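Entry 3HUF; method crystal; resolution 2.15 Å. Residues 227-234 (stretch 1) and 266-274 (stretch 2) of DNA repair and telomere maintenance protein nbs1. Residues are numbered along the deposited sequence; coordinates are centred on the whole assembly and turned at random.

Stretch 1 (227-234) EGFSCAML
Stretch 2 266-274: SKTDFVVLN

The apolar centre of the contact is built around Cys 231, Phe 270 and Val 272. Cys 231 (chi1 73°, p) sets its CB over one face of the Phe 270 ring, 4.1 Å from the centroid and 29° off the ring normal, a CH-pi contact in which Cys 231 CB lies 3.6 Å from Phe 270 CE1. The p rotamer of Phe 270 (chi1 57°, chi2 86°) brings the ring nearer to stretch 1 than its CA-to-CB direction alone would. Cys 231 SG, oblique to that ring, packs against Val 272 CG2 at 3.8 Å. Val 272 (chi1 -167°, t) also meets Met 233, whose CE comes to 3.7 Å from Val 272 CG1; Met 233 reaches there with chi1 59° (p), chi2 139° and chi3 83° (p). Ala 232 CB lies 3.8 Å from Thr 268 CG2, with Thr 268 in the m rotamer.

These side chains are carried by two extended segments that run parallel, their strand axes inclined by 39° and approaching to 4.6 Å. Phi and psi are -147/-179 at Cys 231, -147/141 at Ala 232, -99/126 at Val 271 and -91/133 at Val 272. Ala 232 pairs with Val 271 in a parallel bridge, their CA atoms about 4.9 Å apart and their side chains on the face of the sheet opposite to that of Cys 231 and Phe 270. In the manner of parallel strands, Ala 232 bonds to the residues before and after its partner: Ala 232 N donates to Phe 270 O at 3.1 Å, and Val 272 N donates to Ala 232 O at 2.8 Å with an angle of 145° at the hydrogen. Two CA-H...O contacts accompany this ladder, from Cys 231 CA to Phe 270 O at 3.2 Å and from Val 271 CA to Ala 232 O at 3.3 Å.

Toward the start of both segments the contact becomes polar. Asp 269 (phi/psi -71/-35) has left the extended conformation, and its CA-to-CB bond points toward stretch 1. With chi1 -62° (m) and chi2 -45°, its OD2 accepts a hydrogen bond from Ser 230 N at 3.2 Å, while Asp 269 N returns a weak one to Ser 230 O at 3.3 Å. Ser 230 OG (chi1 64°, p) lies 3.3 Å from Asp 269 OD2 and 3.1 Å from Lys 267 O, so its single proton has two acceptors within reach. Outermost, Asp 269 OD2 approaches Phe 229 CD2 obliquely at 4.0 Å, and Gly 228 turns the chain with phi/psi 97/-28.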

# COMPACT_ATOMS: atom_id res chain seq x y z
N GLU A 227 16.15 12.18 -20.21
CA GLU A 227 16.14 11.42 -21.46
C GLU A 227 17.20 11.99 -22.41
O GLU A 227 17.44 13.20 -22.42
CB GLU A 227 14.75 11.38 -22.10
CG GLU A 227 14.25 12.71 -22.67
CD GLU A 227 12.75 12.89 -22.54
OE1 GLU A 227 12.01 11.87 -22.54
OE2 GLU A 227 12.30 14.05 -22.43
N GLY A 228 17.85 11.10 -23.16
CA GLY A 228 18.99 11.49 -23.98
C GLY A 228 20.32 11.20 -23.29
O GLY A 228 21.33 10.97 -23.96
N PHE A 229 20.32 11.21 -21.96
CA PHE A 229 21.52 10.90 -21.18
C PHE A 229 21.69 9.40 -20.99
O PHE A 229 20.75 8.59 -21.26
CB PHE A 229 21.49 11.58 -19.82
CG PHE A 229 21.70 13.06 -19.87
CD1 PHE A 229 20.62 13.92 -19.94
CD2 PHE A 229 22.98 13.60 -19.82
CE1 PHE A 229 20.80 15.29 -19.98
CE2 PHE A 229 23.18 14.97 -19.86
CZ PHE A 229 22.09 15.82 -19.94
N SER A 230 22.92 9.04 -20.52
CA SER A 230 23.23 7.65 -20.19
C SER A 230 24.14 7.60 -18.96
O SER A 230 24.84 8.57 -18.65
CB SER A 230 23.90 6.95 -21.38
OG SER A 230 25.14 7.54 -21.69
N CYS A 231 24.12 6.47 -18.27
CA CYS A 231 24.94 6.31 -17.07
C CYS A 231 25.45 4.88 -16.88
O CYS A 231 25.17 4.01 -17.70
CB CYS A 231 24.18 6.80 -15.83
SG CYS A 231 22.85 5.72 -15.24
N ALA A 232 26.19 4.66 -15.80
CA ALA A 232 26.66 3.34 -15.41
C ALA A 232 26.74 3.19 -13.89
O ALA A 232 27.13 4.14 -13.20
CB ALA A 232 28.02 3.08 -16.03
N MET A 233 26.37 2.03 -13.35
CA MET A 233 26.73 1.69 -11.96
C MET A 233 27.07 0.23 -11.65
O MET A 233 26.77 -0.68 -12.43
CB MET A 233 25.76 2.28 -10.90
CG MET A 233 24.32 1.90 -10.96
SD MET A 233 23.62 1.58 -9.31
CE MET A 233 23.22 3.21 -8.71
N LEU A 234 27.70 0.05 -10.49
CA LEU A 234 28.23 -1.23 -10.01
C LEU A 234 27.16 -2.08 -9.34
O LEU A 234 26.58 -1.67 -8.33
CB LEU A 234 29.40 -0.97 -9.02
CG LEU A 234 30.34 -2.05 -8.43
CD1 LEU A 234 29.63 -3.12 -7.56
CD2 LEU A 234 31.20 -2.71 -9.50
N SER A 266 33.59 6.40 -22.65
CA SER A 266 33.28 7.46 -23.61
C SER A 266 31.83 7.45 -24.11
O SER A 266 31.35 8.44 -24.65
CB SER A 266 34.26 7.45 -24.79
OG SER A 266 34.34 6.16 -25.38
N LYS A 267 31.15 6.32 -23.93
CA LYS A 267 29.75 6.21 -24.31
C LYS A 267 28.86 6.66 -23.16
O LYS A 267 27.75 7.15 -23.36
CB LYS A 267 29.41 4.77 -24.72
N THR A 268 29.39 6.49 -21.95
CA THR A 268 28.65 6.76 -20.72
C THR A 268 28.94 8.16 -20.17
O THR A 268 30.10 8.53 -19.95
CB THR A 268 28.94 5.65 -19.67
OG1 THR A 268 28.18 4.48 -20.00
CG2 THR A 268 28.58 6.10 -18.27
N ASP A 269 27.88 8.93 -19.97
CA ASP A 269 27.98 10.33 -19.56
C ASP A 269 28.45 10.54 -18.10
O ASP A 269 29.17 11.50 -17.82
CB ASP A 269 26.68 11.07 -19.87
CG ASP A 269 26.37 11.10 -21.36
OD1 ASP A 269 27.29 11.36 -22.17
OD2 ASP A 269 25.20 10.85 -21.74
N PHE A 270 28.03 9.66 -17.19
CA PHE A 270 28.52 9.67 -15.80
C PHE A 270 28.32 8.33 -15.09
O PHE A 270 27.53 7.49 -15.52
CB PHE A 270 27.86 10.80 -14.99
CG PHE A 270 26.36 10.74 -14.96
CD1 PHE A 270 25.69 9.95 -14.02
CD2 PHE A 270 25.60 11.48 -15.86
CE1 PHE A 270 24.31 9.90 -13.99
CE2 PHE A 270 24.22 11.43 -15.85
CZ PHE A 270 23.57 10.63 -14.90
N VAL A 271 29.04 8.15 -13.98
CA VAL A 271 28.88 6.99 -13.11
C VAL A 271 28.00 7.34 -11.91
O VAL A 271 28.25 8.31 -11.20
CB VAL A 271 30.26 6.45 -12.63
CG1 VAL A 271 30.09 5.33 -11.61
CG2 VAL A 271 31.10 5.98 -13.81
N VAL A 272 26.95 6.55 -11.69
CA VAL A 272 26.16 6.64 -10.46
C VAL A 272 26.74 5.68 -9.43
O VAL A 272 27.03 4.53 -9.74
CB VAL A 272 24.66 6.31 -10.68
CG1 VAL A 272 23.84 6.73 -9.48
CG2 VAL A 272 24.12 7.00 -11.92
N LEU A 273 26.95 6.15 -8.20
CA LEU A 273 27.48 5.28 -7.16
C LEU A 273 26.46 4.94 -6.07
O LEU A 273 25.70 5.81 -5.63
CB LEU A 273 28.79 5.85 -6.56
CG LEU A 273 28.80 7.07 -5.63
CD1 LEU A 273 28.66 6.64 -4.16
CD2 LEU A 273 30.08 7.89 -5.82
N ASN A 274 26.43 3.66 -5.68
CA ASN A 274 25.69 3.17 -4.51
C ASN A 274 24.28 3.76 -4.29
O ASN A 274 23.29 3.29 -4.85
CB ASN A 274 26.54 3.39 -3.25
CG ASN A 274 26.20 2.41 -2.13
OD1 ASN A 274 25.33 2.68 -1.29
ND2 ASN A 274 26.91 1.28 -2.11